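Local atomic coordinates of alpha-galactosidase 1 (Saccharomyces cerevisiae, PDB entry 3LRK), a protein that hydrolyses terminal, non-reducing alpha-D-galactose residues from alpha-D-galactosides such as galactose oligosaccharides, galactomannans and galactolipids. Residues Q344-G348 against E375-D379. The protein carries 1 engineered substitution. Residues are numbered along the deposited sequence; the frame is centred on the assembly and turned at random.
Sequences QMWSG and EIFFD
An inverse gamma turn centred on Phe377 (phi/psi -98/66) ends the short helix 373-376. Ile376 O, at the start of the turn, accepts a weak hydrogen bond from Phe378 N at 3.2 Å. The t rotamer of Ser347 places its OG 2.7 Å from the same Ile376 O, at hydrogen-bonding distance; Gln355 OE1 is also within reach of this hydroxyl. Ser347 and Ile376 have the closest CA atoms, 5.8 Å apart. Residues 344-348 are extended, so Met345 and Ser347 point toward the helix end and Trp346 points away. Residues 344-348 belong to strand 342-349 of the antiparallel sheet in the C-terminal beta-sandwich domain of this GH27 enzyme. Trp346 NE1 donates to Gln344 OE1 at 2.7 Å. Met345 CE reaches Ile376 CA at 4.3 Å. Glu375 OE1 is hydrogen-bonded to Thr371 OG1 and Trp328 NE1. Phe378, chi1 p, turns its ring to Ser347, with Phe378 CE2 3.7 Å from Ser347 CB. Beyond it, Asp379 forms a salt bridge with Arg220 of a second subunit.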
ATOM      1  N   GLN A 344     -13.605 -23.598  -6.969  1.00 25.80           N
ATOM      2  CA  GLN A 344     -12.219 -23.554  -7.417  1.00 25.20           C
ATOM      3  C   GLN A 344     -11.787 -24.886  -8.013  1.00 25.50           C
ATOM      4  O   GLN A 344     -12.267 -25.951  -7.613  1.00 25.46           O
ATOM      5  CB  GLN A 344     -11.272 -23.178  -6.267  1.00 24.95           C
ATOM      6  CG  GLN A 344     -11.719 -21.965  -5.421  1.00 24.16           C
ATOM      7  CD  GLN A 344     -10.681 -21.539  -4.390  1.00 23.77           C
ATOM      8  OE1 GLN A 344      -9.688 -22.229  -4.170  1.00 23.08           O
ATOM      9  NE2 GLN A 344     -10.915 -20.398  -3.747  1.00 23.28           N
ATOM     10  N   MET A 345     -10.883 -24.804  -8.975  1.00 25.51           N
ATOM     11  CA  MET A 345     -10.170 -25.966  -9.471  1.00 26.00           C
ATOM     12  C   MET A 345      -8.680 -25.785  -9.216  1.00 25.32           C
ATOM     13  O   MET A 345      -8.115 -24.729  -9.527  1.00 25.76           O
ATOM     14  CB  MET A 345     -10.397 -26.139 -10.960  1.00 26.43           C
ATOM     15  CG  MET A 345     -10.265 -27.563 -11.423  1.00 29.97           C
ATOM     16  SD  MET A 345      -9.409 -27.721 -12.990  1.00 39.22           S
ATOM     17  CE  MET A 345      -7.778 -27.961 -12.321  1.00 33.92           C
ATOM     18  N   TRP A 346      -8.054 -26.813  -8.650  1.00 24.33           N
ATOM     19  CA  TRP A 346      -6.612 -26.826  -8.446  1.00 23.84           C
ATOM     20  C   TRP A 346      -6.021 -28.037  -9.152  1.00 24.50           C
ATOM     21  O   TRP A 346      -6.698 -29.055  -9.343  1.00 24.34           O
ATOM     22  CB  TRP A 346      -6.262 -26.878  -6.956  1.00 22.64           C
ATOM     23  CG  TRP A 346      -6.668 -25.672  -6.127  1.00 22.19           C
ATOM     24  CD1 TRP A 346      -7.939 -25.236  -5.878  1.00 20.55           C
ATOM     25  CD2 TRP A 346      -5.791 -24.788  -5.396  1.00 20.96           C
ATOM     26  NE1 TRP A 346      -7.909 -24.127  -5.061  1.00 21.41           N
ATOM     27  CE2 TRP A 346      -6.605 -23.845  -4.736  1.00 20.52           C
ATOM     28  CE3 TRP A 346      -4.398 -24.710  -5.233  1.00 21.82           C
ATOM     29  CZ2 TRP A 346      -6.075 -22.813  -3.947  1.00 21.10           C
ATOM     30  CZ3 TRP A 346      -3.871 -23.691  -4.431  1.00 21.27           C
ATOM     31  CH2 TRP A 346      -4.708 -22.755  -3.808  1.00 20.73           C
ATOM     32  N   SER A 347      -4.757 -27.916  -9.539  1.00 25.04           N
ATOM     33  CA  SER A 347      -4.039 -28.978 -10.240  1.00 25.40           C
ATOM     34  C   SER A 347      -2.558 -28.826  -9.946  1.00 25.59           C
ATOM     35  O   SER A 347      -2.060 -27.702  -9.819  1.00 25.90           O
ATOM     36  CB  SER A 347      -4.300 -28.901 -11.746  1.00 25.26           C
ATOM     37  OG  SER A 347      -3.628 -29.939 -12.439  1.00 26.44           O
ATOM     38  N   GLY A 348      -1.859 -29.951  -9.835  1.00 25.72           N
ATOM     39  CA  GLY A 348      -0.429 -29.939  -9.542  1.00 26.04           C
ATOM     40  C   GLY A 348       0.284 -31.220  -9.933  1.00 26.61           C
ATOM     41  O   GLY A 348      -0.305 -32.306  -9.878  1.00 26.38           O
ATOM     42  N   GLU A 375      -7.513 -27.966 -19.051  1.00 34.84           N
ATOM     43  CA  GLU A 375      -7.513 -27.217 -17.786  1.00 34.32           C
ATOM     44  C   GLU A 375      -6.625 -27.861 -16.730  1.00 33.72           C
ATOM     45  O   GLU A 375      -5.875 -27.163 -16.042  1.00 33.76           O
ATOM     46  CB  GLU A 375      -8.923 -27.081 -17.219  1.00 34.29           C
ATOM     47  CG  GLU A 375      -9.862 -26.192 -18.006  1.00 34.66           C
ATOM     48  CD  GLU A 375     -11.083 -25.798 -17.196  1.00 35.35           C
ATOM     49  OE1 GLU A 375     -11.524 -26.595 -16.337  1.00 32.79           O
ATOM     50  OE2 GLU A 375     -11.596 -24.679 -17.414  1.00 36.84           O
ATOM     51  N   ILE A 376      -6.733 -29.183 -16.590  1.00 32.95           N
ATOM     52  CA  ILE A 376      -5.903 -29.947 -15.653  1.00 32.56           C
ATOM     53  C   ILE A 376      -4.414 -29.751 -15.949  1.00 32.39           C
ATOM     54  O   ILE A 376      -3.631 -29.429 -15.050  1.00 32.22           O
ATOM     55  CB  ILE A 376      -6.253 -31.455 -15.674  1.00 32.64           C
ATOM     56  CG1 ILE A 376      -7.636 -31.690 -15.059  1.00 32.58           C
ATOM     57  CG2 ILE A 376      -5.180 -32.267 -14.956  1.00 32.71           C
ATOM     58  CD1 ILE A 376      -8.253 -33.047 -15.401  1.00 33.07           C
ATOM     59  N   PHE A 377      -4.035 -29.931 -17.212  1.00 31.82           N
ATOM     60  CA  PHE A 377      -2.654 -29.771 -17.622  1.00 31.50           C
ATOM     61  C   PHE A 377      -2.458 -28.380 -18.215  1.00 31.54           C
ATOM     62  O   PHE A 377      -2.152 -28.197 -19.407  1.00 30.43           O
ATOM     63  CB  PHE A 377      -2.229 -30.917 -18.543  1.00 31.52           C
ATOM     64  CG  PHE A 377      -2.282 -32.262 -17.869  1.00 31.30           C
ATOM     65  CD1 PHE A 377      -3.355 -33.122 -18.081  1.00 31.18           C
ATOM     66  CD2 PHE A 377      -1.266 -32.658 -16.998  1.00 31.62           C
ATOM     67  CE1 PHE A 377      -3.409 -34.364 -17.446  1.00 31.58           C
ATOM     68  CE2 PHE A 377      -1.310 -33.894 -16.358  1.00 31.91           C
ATOM     69  CZ  PHE A 377      -2.382 -34.749 -16.582  1.00 31.07           C
ATOM     70  N   PHE A 378      -2.622 -27.414 -17.309  1.00 31.57           N
ATOM     71  CA  PHE A 378      -2.715 -25.983 -17.582  1.00 31.59           C
ATOM     72  C   PHE A 378      -1.508 -25.350 -18.283  1.00 31.47           C
ATOM     73  O   PHE A 378      -1.671 -24.335 -18.964  1.00 31.88           O
ATOM     74  CB  PHE A 378      -3.031 -25.227 -16.268  1.00 31.54           C
ATOM     75  CG  PHE A 378      -2.094 -25.565 -15.129  1.00 32.06           C
ATOM     76  CD1 PHE A 378      -0.889 -24.886 -14.973  1.00 32.38           C
ATOM     77  CD2 PHE A 378      -2.413 -26.574 -14.219  1.00 32.62           C
ATOM     78  CE1 PHE A 378      -0.008 -25.209 -13.933  1.00 33.12           C
ATOM     79  CE2 PHE A 378      -1.538 -26.904 -13.173  1.00 32.73           C
ATOM     80  CZ  PHE A 378      -0.339 -26.220 -13.026  1.00 32.57           C
ATOM     81  N   ASP A 379      -0.308 -25.906 -18.099  1.00 31.34           N
ATOM     82  CA  ASP A 379       0.882 -25.393 -18.793  1.00 31.43           C
ATOM     83  C   ASP A 379       1.331 -26.271 -19.974  1.00 31.97           C
ATOM     84  O   ASP A 379       2.452 -26.122 -20.469  1.00 31.66           O
ATOM     85  CB  ASP A 379       2.053 -25.166 -17.825  1.00 31.40           C
ATOM     86  CG  ASP A 379       1.801 -24.017 -16.840  1.00 30.79           C
ATOM     87  OD1 ASP A 379       0.885 -23.194 -17.065  1.00 29.16           O
ATOM     88  OD2 ASP A 379       2.537 -23.948 -15.832  1.00 30.62           O
TER